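PDB 7D6V: fumarate reductase iron-sulfur subunit, which probably carries electrons through its three iron-sulfur clusters, from the succinate-oxidising flavoprotein subunit toward quinone at the membrane anchor of succinate dehydrogenase. Local coordinates for residues R138-Q152 / A169-H183. Numbering follows the deposited sequence.
Sequences RSQEFRKCIECFLCQ and AGPRFHMRIAELDMH. With SF4 (iron/sulfur cluster), chain F; F3S (Fe3-s4 cluster), chain G.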
ATOM      1  N   ARG B 138       3.360  -5.906  16.148  1.00 13.54           N
ATOM      2  CA  ARG B 138       4.626  -5.965  15.424  1.00 13.54           C
ATOM      3  C   ARG B 138       4.430  -6.460  13.998  1.00 13.54           C
ATOM      4  O   ARG B 138       5.012  -5.910  13.058  1.00 13.54           O
ATOM      5  CB  ARG B 138       5.613  -6.863  16.166  1.00 13.54           C
ATOM      6  CG  ARG B 138       6.197  -6.244  17.415  1.00 13.54           C
ATOM      7  CD  ARG B 138       7.502  -6.911  17.788  1.00 13.54           C
ATOM      8  NE  ARG B 138       7.296  -8.227  18.376  1.00 13.54           N
ATOM      9  CZ  ARG B 138       8.274  -8.997  18.837  1.00 13.54           C
ATOM     10  NH1 ARG B 138       9.529  -8.579  18.776  1.00 13.54           N
ATOM     11  NH2 ARG B 138       8.000 -10.182  19.358  1.00 13.54           N
ATOM     12  N   SER B 139       3.616  -7.499  13.817  1.00 13.58           N
ATOM     13  CA  SER B 139       3.354  -8.004  12.477  1.00 13.58           C
ATOM     14  C   SER B 139       2.418  -7.091  11.701  1.00 13.58           C
ATOM     15  O   SER B 139       2.525  -7.000  10.472  1.00 13.58           O
ATOM     16  CB  SER B 139       2.778  -9.416  12.554  1.00 13.58           C
ATOM     17  OG  SER B 139       3.774 -10.341  12.939  1.00 13.58           O
ATOM     18  N   GLN B 140       1.506  -6.405  12.392  1.00 13.90           N
ATOM     19  CA  GLN B 140       0.638  -5.452  11.718  1.00 13.90           C
ATOM     20  C   GLN B 140       1.435  -4.307  11.122  1.00 13.90           C
ATOM     21  O   GLN B 140       1.033  -3.739  10.101  1.00 13.90           O
ATOM     22  CB  GLN B 140      -0.407  -4.920  12.695  1.00 13.90           C
ATOM     23  CG  GLN B 140      -1.652  -5.765  12.778  1.00 13.90           C
ATOM     24  CD  GLN B 140      -2.764  -5.076  13.526  1.00 13.90           C
ATOM     25  OE1 GLN B 140      -2.529  -4.138  14.281  1.00 13.90           O
ATOM     26  NE2 GLN B 140      -3.986  -5.543  13.328  1.00 13.90           N
ATOM     27  N   GLU B 141       2.555  -3.943  11.748  1.00 13.82           N
ATOM     28  CA  GLU B 141       3.414  -2.923  11.149  1.00 13.82           C
ATOM     29  C   GLU B 141       3.950  -3.377   9.798  1.00 13.82           C
ATOM     30  O   GLU B 141       3.974  -2.604   8.835  1.00 13.82           O
ATOM     31  CB  GLU B 141       4.569  -2.568  12.079  1.00 13.82           C
ATOM     32  CG  GLU B 141       5.286  -1.302  11.646  1.00 13.82           C
ATOM     33  CD  GLU B 141       6.766  -1.329  11.949  1.00 13.82           C
ATOM     34  OE1 GLU B 141       7.498  -0.470  11.416  1.00 13.82           O
ATOM     35  OE2 GLU B 141       7.198  -2.206  12.725  1.00 13.82           O
ATOM     36  N   PHE B 142       4.393  -4.633   9.706  1.00 12.83           N
ATOM     37  CA  PHE B 142       4.924  -5.137   8.446  1.00 12.83           C
ATOM     38  C   PHE B 142       3.833  -5.406   7.424  1.00 12.83           C
ATOM     39  O   PHE B 142       4.123  -5.448   6.224  1.00 12.83           O
ATOM     40  CB  PHE B 142       5.734  -6.412   8.677  1.00 12.83           C
ATOM     41  CG  PHE B 142       6.751  -6.295   9.769  1.00 12.83           C
ATOM     42  CD1 PHE B 142       7.517  -5.152   9.904  1.00 12.83           C
ATOM     43  CD2 PHE B 142       6.948  -7.333  10.660  1.00 12.83           C
ATOM     44  CE1 PHE B 142       8.452  -5.047  10.907  1.00 12.83           C
ATOM     45  CE2 PHE B 142       7.882  -7.233  11.664  1.00 12.83           C
ATOM     46  CZ  PHE B 142       8.634  -6.090  11.789  1.00 12.83           C
ATOM     47  N   ARG B 143       2.591  -5.602   7.864  1.00 13.52           N
ATOM     48  CA  ARG B 143       1.513  -5.790   6.898  1.00 13.52           C
ATOM     49  C   ARG B 143       1.110  -4.499   6.196  1.00 13.52           C
ATOM     50  O   ARG B 143       0.218  -4.539   5.345  1.00 13.52           O
ATOM     51  CB  ARG B 143       0.286  -6.406   7.569  1.00 13.52           C
ATOM     52  CG  ARG B 143       0.536  -7.724   8.266  1.00 13.52           C
ATOM     53  CD  ARG B 143       0.491  -8.880   7.301  1.00 13.52           C
ATOM     54  NE  ARG B 143      -0.869  -9.200   6.889  1.00 13.52           N
ATOM     55  CZ  ARG B 143      -1.168 -10.080   5.942  1.00 13.52           C
ATOM     56  NH1 ARG B 143      -0.201 -10.732   5.317  1.00 13.52           N
ATOM     57  NH2 ARG B 143      -2.431 -10.311   5.621  1.00 13.52           N
ATOM     58  N   LYS B 144       1.734  -3.368   6.524  1.00 13.18           N
ATOM     59  CA  LYS B 144       1.481  -2.113   5.830  1.00 13.18           C
ATOM     60  C   LYS B 144       2.139  -2.051   4.461  1.00 13.18           C
ATOM     61  O   LYS B 144       1.904  -1.090   3.724  1.00 13.18           O
ATOM     62  CB  LYS B 144       1.980  -0.932   6.667  1.00 13.18           C
ATOM     63  CG  LYS B 144       1.062  -0.510   7.792  1.00 13.18           C
ATOM     64  CD  LYS B 144       1.825   0.274   8.841  1.00 13.18           C
ATOM     65  CE  LYS B 144       2.537   1.460   8.221  1.00 13.18           C
ATOM     66  NZ  LYS B 144       3.823   1.762   8.906  1.00 13.18           N
ATOM     67  N   CYS B 145       2.988  -3.018   4.150  1.00 12.48           N
ATOM     68  CA  CYS B 145       3.773  -2.995   2.916  1.00 12.48           C
ATOM     69  C   CYS B 145       3.121  -3.088   1.531  1.00 12.48           C
ATOM     70  O   CYS B 145       2.741  -4.173   1.092  1.00 12.48           O
ATOM     71  CB  CYS B 145       4.892  -4.042   3.004  1.00 12.48           C
ATOM     72  SG  CYS B 145       5.474  -4.649   1.404  1.00 12.48           S
ATOM     73  N   ILE B 146       3.000  -1.950   0.846  1.00 13.29           N
ATOM     74  CA  ILE B 146       2.532  -1.978  -0.533  1.00 13.29           C
ATOM     75  C   ILE B 146       3.705  -2.450  -1.380  1.00 13.29           C
ATOM     76  O   ILE B 146       4.796  -1.876  -1.328  1.00 13.29           O
ATOM     77  CB  ILE B 146       2.006  -0.603  -0.984  1.00 13.29           C
ATOM     78  CG1 ILE B 146       3.109   0.457  -1.000  1.00 13.29           C
ATOM     79  CG2 ILE B 146       0.893  -0.140  -0.066  1.00 13.29           C
ATOM     80  CD1 ILE B 146       2.803   1.644  -1.866  1.00 13.29           C
ATOM     81  N   GLU B 147       3.510  -3.527  -2.126  1.00 12.52           N
ATOM     82  CA  GLU B 147       4.668  -4.165  -2.734  1.00 12.52           C
ATOM     83  C   GLU B 147       5.197  -3.316  -3.882  1.00 12.52           C
ATOM     84  O   GLU B 147       5.018  -3.649  -5.057  1.00 12.52           O
ATOM     85  CB  GLU B 147       4.313  -5.577  -3.191  1.00 12.52           C
ATOM     86  CG  GLU B 147       4.226  -6.556  -2.040  1.00 12.52           C
ATOM     87  CD  GLU B 147       3.838  -7.945  -2.480  1.00 12.52           C
ATOM     88  OE1 GLU B 147       3.158  -8.074  -3.517  1.00 12.52           O
ATOM     89  OE2 GLU B 147       4.214  -8.911  -1.787  1.00 12.52           O
ATOM     90  N   CYS B 148       5.886  -2.234  -3.534  1.00 11.97           N
ATOM     91  CA  CYS B 148       6.474  -1.345  -4.528  1.00 11.97           C
ATOM     92  C   CYS B 148       7.841  -1.876  -4.952  1.00 11.97           C
ATOM     93  O   CYS B 148       8.254  -1.714  -6.101  1.00 11.97           O
ATOM     94  CB  CYS B 148       6.606   0.073  -3.971  1.00 11.97           C
ATOM     95  SG  CYS B 148       8.138   0.378  -3.061  1.00 11.97           S
ATOM     96  N   PHE B 149       8.537  -2.512  -4.014  1.00 11.83           N
ATOM     97  CA  PHE B 149       9.856  -3.083  -4.273  1.00 11.83           C
ATOM     98  C   PHE B 149      10.936  -2.019  -4.416  1.00 11.83           C
ATOM     99  O   PHE B 149      11.984  -2.271  -5.014  1.00 11.83           O
ATOM    100  CB  PHE B 149       9.828  -3.990  -5.507  1.00 11.83           C
ATOM    101  CG  PHE B 149       8.753  -5.036  -5.458  1.00 11.83           C
ATOM    102  CD1 PHE B 149       8.605  -5.841  -4.343  1.00 11.83           C
ATOM    103  CD2 PHE B 149       7.883  -5.203  -6.518  1.00 11.83           C
ATOM    104  CE1 PHE B 149       7.618  -6.799  -4.292  1.00 11.83           C
ATOM    105  CE2 PHE B 149       6.895  -6.159  -6.471  1.00 11.83           C
ATOM    106  CZ  PHE B 149       6.762  -6.959  -5.357  1.00 11.83           C
ATOM    107  N   LEU B 150      10.706  -0.828  -3.862  1.00 11.59           N
ATOM    108  CA  LEU B 150      11.749   0.191  -3.853  1.00 11.59           C
ATOM    109  C   LEU B 150      12.900  -0.219  -2.944  1.00 11.59           C
ATOM    110  O   LEU B 150      14.067   0.066  -3.238  1.00 11.59           O
ATOM    111  CB  LEU B 150      11.168   1.535  -3.419  1.00 11.59           C
ATOM    112  CG  LEU B 150      10.280   2.260  -4.431  1.00 11.59           C
ATOM    113  CD1 LEU B 150       9.611   3.460  -3.793  1.00 11.59           C
ATOM    114  CD2 LEU B 150      11.071   2.673  -5.652  1.00 11.59           C
ATOM    115  N   CYS B 151      12.568  -0.940  -1.876  1.00 11.26           N
ATOM    116  CA  CYS B 151      13.573  -1.442  -0.953  1.00 11.26           C
ATOM    117  C   CYS B 151      14.443  -2.438  -1.713  1.00 11.26           C
ATOM    118  O   CYS B 151      15.670  -2.387  -1.639  1.00 11.26           O
ATOM    119  CB  CYS B 151      12.913  -2.120   0.248  1.00 11.26           C
ATOM    120  SG  CYS B 151      11.928  -3.577  -0.164  1.00 11.26           S
ATOM    121  N   GLN B 152      13.797  -3.344  -2.445  1.00 11.38           N
ATOM    122  CA  GLN B 152      14.517  -4.328  -3.242  1.00 11.38           C
ATOM    123  C   GLN B 152      15.385  -3.649  -4.289  1.00 11.38           C
ATOM    124  O   GLN B 152      16.495  -4.105  -4.581  1.00 11.38           O
ATOM    125  CB  GLN B 152      13.529  -5.281  -3.910  1.00 11.38           C
ATOM    126  CG  GLN B 152      12.516  -5.890  -2.969  1.00 11.38           C
ATOM    127  CD  GLN B 152      13.022  -7.153  -2.314  1.00 11.38           C
ATOM    128  OE1 GLN B 152      13.210  -7.201  -1.104  1.00 11.38           O
ATOM    129  NE2 GLN B 152      13.240  -8.186  -3.110  1.00 11.38           N
ATOM    130  N   ALA B 169      17.199 -12.777  -0.556  1.00 12.70           N
ATOM    131  CA  ALA B 169      15.786 -12.564  -0.841  1.00 12.70           C
ATOM    132  C   ALA B 169      15.432 -11.087  -0.928  1.00 12.70           C
ATOM    133  O   ALA B 169      14.498 -10.721  -1.648  1.00 12.70           O
ATOM    134  CB  ALA B 169      14.925 -13.244   0.222  1.00 12.70           C
ATOM    135  N   GLY B 170      16.154 -10.232  -0.214  1.00 11.70           N
ATOM    136  CA  GLY B 170      15.879  -8.819  -0.219  1.00 11.70           C
ATOM    137  C   GLY B 170      15.187  -8.355   1.043  1.00 11.70           C
ATOM    138  O   GLY B 170      14.667  -9.153   1.826  1.00 11.70           O
ATOM    139  N   PRO B 171      15.179  -7.039   1.266  1.00 11.57           N
ATOM    140  CA  PRO B 171      14.537  -6.505   2.480  1.00 11.57           C
ATOM    141  C   PRO B 171      13.069  -6.865   2.620  1.00 11.57           C
ATOM    142  O   PRO B 171      12.623  -7.178   3.730  1.00 11.57           O
ATOM    143  CB  PRO B 171      14.722  -4.986   2.331  1.00 11.57           C
ATOM    144  CG  PRO B 171      15.259  -4.764   0.949  1.00 11.57           C
ATOM    145  CD  PRO B 171      15.932  -6.011   0.535  1.00 11.57           C
ATOM    146  N   ARG B 172      12.304  -6.838   1.526  1.00 11.99           N
ATOM    147  CA  ARG B 172      10.866  -7.066   1.626  1.00 11.99           C
ATOM    148  C   ARG B 172      10.563  -8.466   2.138  1.00 11.99           C
ATOM    149  O   ARG B 172       9.695  -8.651   2.997  1.00 11.99           O
ATOM    150  CB  ARG B 172      10.201  -6.832   0.268  1.00 11.99           C
ATOM    151  CG  ARG B 172       8.681  -6.781   0.300  1.00 11.99           C
ATOM    152  CD  ARG B 172       8.068  -8.124  -0.068  1.00 11.99           C
ATOM    153  NE  ARG B 172       6.629  -8.169   0.157  1.00 11.99           N
ATOM    154  CZ  ARG B 172       6.055  -8.313   1.347  1.00 11.99           C
ATOM    155  NH1 ARG B 172       4.735  -8.341   1.447  1.00 11.99           N
ATOM    156  NH2 ARG B 172       6.796  -8.424   2.437  1.00 11.99           N
ATOM    157  N   PHE B 173      11.294  -9.462   1.658  1.00 12.51           N
ATOM    158  CA  PHE B 173      10.958 -10.834   1.999  1.00 12.51           C
ATOM    159  C   PHE B 173      11.588 -11.295   3.303  1.00 12.51           C
ATOM    160  O   PHE B 173      11.027 -12.162   3.977  1.00 12.51           O
ATOM    161  CB  PHE B 173      11.330 -11.739   0.831  1.00 12.51           C
ATOM    162  CG  PHE B 173      10.511 -11.462  -0.382  1.00 12.51           C
ATOM    163  CD1 PHE B 173       9.187 -11.851  -0.433  1.00 12.51           C
ATOM    164  CD2 PHE B 173      11.036 -10.743  -1.438  1.00 12.51           C
ATOM    165  CE1 PHE B 173       8.417 -11.569  -1.529  1.00 12.51           C
ATOM    166  CE2 PHE B 173      10.265 -10.459  -2.538  1.00 12.51           C
ATOM    167  CZ  PHE B 173       8.955 -10.872  -2.582  1.00 12.51           C
ATOM    168  N   HIS B 174      12.703 -10.698   3.717  1.00 11.83           N
ATOM    169  CA  HIS B 174      13.149 -10.906   5.088  1.00 11.83           C
ATOM    170  C   HIS B 174      12.211 -10.225   6.076  1.00 11.83           C
ATOM    171  O   HIS B 174      11.975 -10.751   7.171  1.00 11.83           O
ATOM    172  CB  HIS B 174      14.584 -10.416   5.250  1.00 11.83           C
ATOM    173  CG  HIS B 174      15.596 -11.325   4.629  1.00 11.83           C
ATOM    174  ND1 HIS B 174      15.880 -12.575   5.134  1.00 11.83           N
ATOM    175  CD2 HIS B 174      16.371 -11.179   3.529  1.00 11.83           C
ATOM    176  CE1 HIS B 174      16.795 -13.155   4.380  1.00 11.83           C
ATOM    177  NE2 HIS B 174      17.110 -12.329   3.399  1.00 11.83           N
ATOM    178  N   MET B 175      11.639  -9.081   5.698  1.00 11.78           N
ATOM    179  CA  MET B 175      10.579  -8.483   6.500  1.00 11.78           C
ATOM    180  C   MET B 175       9.356  -9.388   6.555  1.00 11.78           C
ATOM    181  O   MET B 175       8.688  -9.480   7.589  1.00 11.78           O
ATOM    182  CB  MET B 175      10.209  -7.111   5.937  1.00 11.78           C
ATOM    183  CG  MET B 175       9.188  -6.353   6.760  1.00 11.78           C
ATOM    184  SD  MET B 175       8.572  -4.886   5.926  1.00 11.78           S
ATOM    185  CE  MET B 175       7.685  -5.624   4.562  1.00 11.78           C
ATOM    186  N   ARG B 176       9.035 -10.050   5.444  1.00 12.34           N
ATOM    187  CA  ARG B 176       7.932 -11.008   5.432  1.00 12.34           C
ATOM    188  C   ARG B 176       8.214 -12.192   6.353  1.00 12.34           C
ATOM    189  O   ARG B 176       7.316 -12.674   7.056  1.00 12.34           O
ATOM    190  CB  ARG B 176       7.677 -11.476   4.000  1.00 12.34           C
ATOM    191  CG  ARG B 176       6.780 -12.686   3.884  1.00 12.34           C
ATOM    192  CD  ARG B 176       5.346 -12.285   3.615  1.00 12.34           C
ATOM    193  NE  ARG B 176       4.509 -13.446   3.337  1.00 12.34           N
ATOM    194  CZ  ARG B 176       3.499 -13.837   4.103  1.00 12.34           C
ATOM    195  NH1 ARG B 176       3.193 -13.160   5.198  1.00 12.34           N
ATOM    196  NH2 ARG B 176       2.793 -14.907   3.771  1.00 12.34           N
ATOM    197  N   ILE B 177       9.457 -12.677   6.355  1.00 12.53           N
ATOM    198  CA  ILE B 177       9.847 -13.742   7.274  1.00 12.53           C
ATOM    199  C   ILE B 177       9.688 -13.286   8.719  1.00 12.53           C
ATOM    200  O   ILE B 177       9.207 -14.038   9.570  1.00 12.53           O
ATOM    201  CB  ILE B 177      11.286 -14.206   6.981  1.00 12.53           C
ATOM    202  CG1 ILE B 177      11.353 -14.927   5.636  1.00 12.53           C
ATOM    203  CG2 ILE B 177      11.794 -15.117   8.084  1.00 12.53           C
ATOM    204  CD1 ILE B 177      12.756 -15.259   5.198  1.00 12.53           C
ATOM    205  N   ALA B 178      10.095 -12.050   9.018  1.00 12.83           N
ATOM    206  CA  ALA B 178       9.916 -11.519  10.368  1.00 12.83           C
ATOM    207  C   ALA B 178       8.441 -11.402  10.731  1.00 12.83           C
ATOM    208  O   ALA B 178       8.046 -11.678  11.870  1.00 12.83           O
ATOM    209  CB  ALA B 178      10.603 -10.161  10.492  1.00 12.83           C
ATOM    210  N   GLU B 179       7.613 -10.981   9.774  1.00 13.69           N
ATOM    211  CA  GLU B 179       6.178 -10.862  10.008  1.00 13.69           C
ATOM    212  C   GLU B 179       5.557 -12.217  10.321  1.00 13.69           C
ATOM    213  O   GLU B 179       4.692 -12.324  11.197  1.00 13.69           O
ATOM    214  CB  GLU B 179       5.517 -10.217   8.789  1.00 13.69           C
ATOM    215  CG  GLU B 179       4.061  -9.815   8.959  1.00 13.69           C
ATOM    216  CD  GLU B 179       3.100 -10.960   8.720  1.00 13.69           C
ATOM    217  OE1 GLU B 179       3.442 -11.865   7.933  1.00 13.69           O
ATOM    218  OE2 GLU B 179       2.007 -10.961   9.322  1.00 13.69           O
ATOM    219  N   LEU B 180       5.980 -13.262   9.611  1.00 13.39           N
ATOM    220  CA  LEU B 180       5.459 -14.596   9.895  1.00 13.39           C
ATOM    221  C   LEU B 180       6.027 -15.162  11.190  1.00 13.39           C
ATOM    222  O   LEU B 180       5.349 -15.928  11.880  1.00 13.39           O
ATOM    223  CB  LEU B 180       5.754 -15.532   8.726  1.00 13.39           C
ATOM    224  CG  LEU B 180       4.863 -15.337   7.501  1.00 13.39           C
ATOM    225  CD1 LEU B 180       5.419 -16.087   6.311  1.00 13.39           C
ATOM    226  CD2 LEU B 180       3.450 -15.784   7.804  1.00 13.39           C
ATOM    227  N   ASP B 181       7.263 -14.796  11.533  1.00 13.56           N
ATOM    228  CA  ASP B 181       7.877 -15.269  12.769  1.00 13.56           C
ATOM    229  C   ASP B 181       7.240 -14.634  13.998  1.00 13.56           C
ATOM    230  O   ASP B 181       7.144 -15.280  15.045  1.00 13.56           O
ATOM    231  CB  ASP B 181       9.377 -14.983  12.736  1.00 13.56           C
ATOM    232  CG  ASP B 181      10.162 -15.865  13.681  1.00 13.56           C
ATOM    233  OD1 ASP B 181      10.190 -17.092  13.466  1.00 13.56           O
ATOM    234  OD2 ASP B 181      10.764 -15.331  14.633  1.00 13.56           O
ATOM    235  N   MET B 182       6.806 -13.382  13.894  1.00 13.68           N
ATOM    236  CA  MET B 182       6.183 -12.695  15.016  1.00 13.68           C
ATOM    237  C   MET B 182       4.673 -12.884  15.068  1.00 13.68           C
ATOM    238  O   MET B 182       4.026 -12.325  15.955  1.00 13.68           O
ATOM    239  CB  MET B 182       6.521 -11.203  14.972  1.00 13.68           C
ATOM    240  CG  MET B 182       7.939 -10.884  15.404  1.00 13.68           C
ATOM    241  SD  MET B 182       8.512  -9.288  14.804  1.00 13.68           S
ATOM    242  CE  MET B 182      10.281  -9.534  14.847  1.00 13.68           C
ATOM    243  N   HIS B 183       4.103 -13.648  14.146  1.00 14.20           N
ATOM    244  CA  HIS B 183       2.681 -13.964  14.211  1.00 14.20           C
ATOM    245  C   HIS B 183       2.410 -14.830  15.434  1.00 14.20           C
ATOM    246  O   HIS B 183       3.043 -15.878  15.598  1.00 14.20           O
ATOM    247  CB  HIS B 183       2.239 -14.685  12.940  1.00 14.20           C
ATOM    248  CG  HIS B 183       0.755 -14.724  12.748  1.00 14.20           C
ATOM    249  ND1 HIS B 183      -0.092 -15.384  13.609  1.00 14.20           N
ATOM    250  CD2 HIS B 183      -0.033 -14.186  11.787  1.00 14.20           C
ATOM    251  CE1 HIS B 183      -1.336 -15.250  13.190  1.00 14.20           C
ATOM    252  NE2 HIS B 183      -1.327 -14.527  12.086  1.00 14.20           N
TER
HETATM  253 FE1  SF4 F 302       9.919  -2.322   0.447  1.00 12.21          FE
HETATM  254 FE2  SF4 F 302       8.314  -0.379   2.109  1.00 12.21          FE
HETATM  255 FE3  SF4 F 302       6.992  -2.844   0.973  1.00 12.21          FE
HETATM  256 FE4  SF4 F 302       7.818  -0.593  -0.861  1.00 12.21          FE
HETATM  257  S1  SF4 F 302       6.602  -0.746   0.887  1.00 12.21           S
HETATM  258  S2  SF4 F 302       8.208  -2.690  -0.775  1.00 12.21           S
HETATM  259  S3  SF4 F 302       9.530  -0.224   0.361  1.00 12.21           S
HETATM  260  S4  SF4 F 302       8.703  -2.477   2.195  1.00 12.21           S
HETATM  261 FE1  F3S G 303      19.085  -3.560   2.166  1.00 15.13          FE
HETATM  262 FE3  F3S G 303      18.312  -2.508   4.515  1.00 15.13          FE
HETATM  263 FE4  F3S G 303      19.958  -4.634   4.570  1.00 15.13          FE
HETATM  264  S1  F3S G 303      19.155  -1.423   2.761  1.00 15.13           S
HETATM  265  S2  F3S G 303      21.178  -4.376   2.683  1.00 15.13           S
HETATM  266  S3  F3S G 303      17.797  -4.618   3.745  1.00 15.13           S
HETATM  267  S4  F3S G 303      19.935  -2.932   6.052  1.00 15.13           S
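R138 lays one face of its guanidinium over the CG and SD of M182, the flexible thioether suiting a flat cation whose NH1 reaches G215 O of the membrane anchor subunit. One residue on, where the CA atoms of S139 and E179 come within 4.7 Å, the small serine allows close approach, and its OG donates to a lone pair of E179 O at 2.8 Å. The ring of F142 fills the next layer between helices 133-142 and 171-181, which run roughly antiparallel here, at 150°. The SD of M182 lies at the edge of the ring, 3.8 Å from F142 CE2, while M175 crosses obliquely, its CG against F142 CD1; both are Met-aromatic contacts. R143 sets its CD against E179 OE2, but its guanidinium turns to E139 and Q146 of subunit A.

C145 binds an iron of the [4Fe-4S] cluster through SG, which also sits over the centre of the R172 guanidinium. This positive charge probably helps stabilise the electron-rich thiolate. In turn, E147 OE2 accepts R172 NE at 3.2 Å in a salt bridge, met on its anti side, fixing the guanidinium beside the cluster. C148 and C151 bind two further irons, and the CB of C151 packs on P171 CG at 3.6 Å. Bent at chi2 (-87°), Q152 turns its amide to the start of helix 171-181: OE1 accepts R172 N at 2.8 Å, and NE2 gives A169 O a nearly straight bond (170°). G170, the N-cap, has backbone angles at which a side chain would press on the carbonyl oxygen before it, and so suits a glycine.

P171 also borders the [3Fe-4S] cluster, and C213 belongs to the [4Fe-4S] pocket; the CxxCxxC run and this helix are part of the dicluster, ferredoxin-like domain of succinate dehydrogenase iron-sulfur subunits.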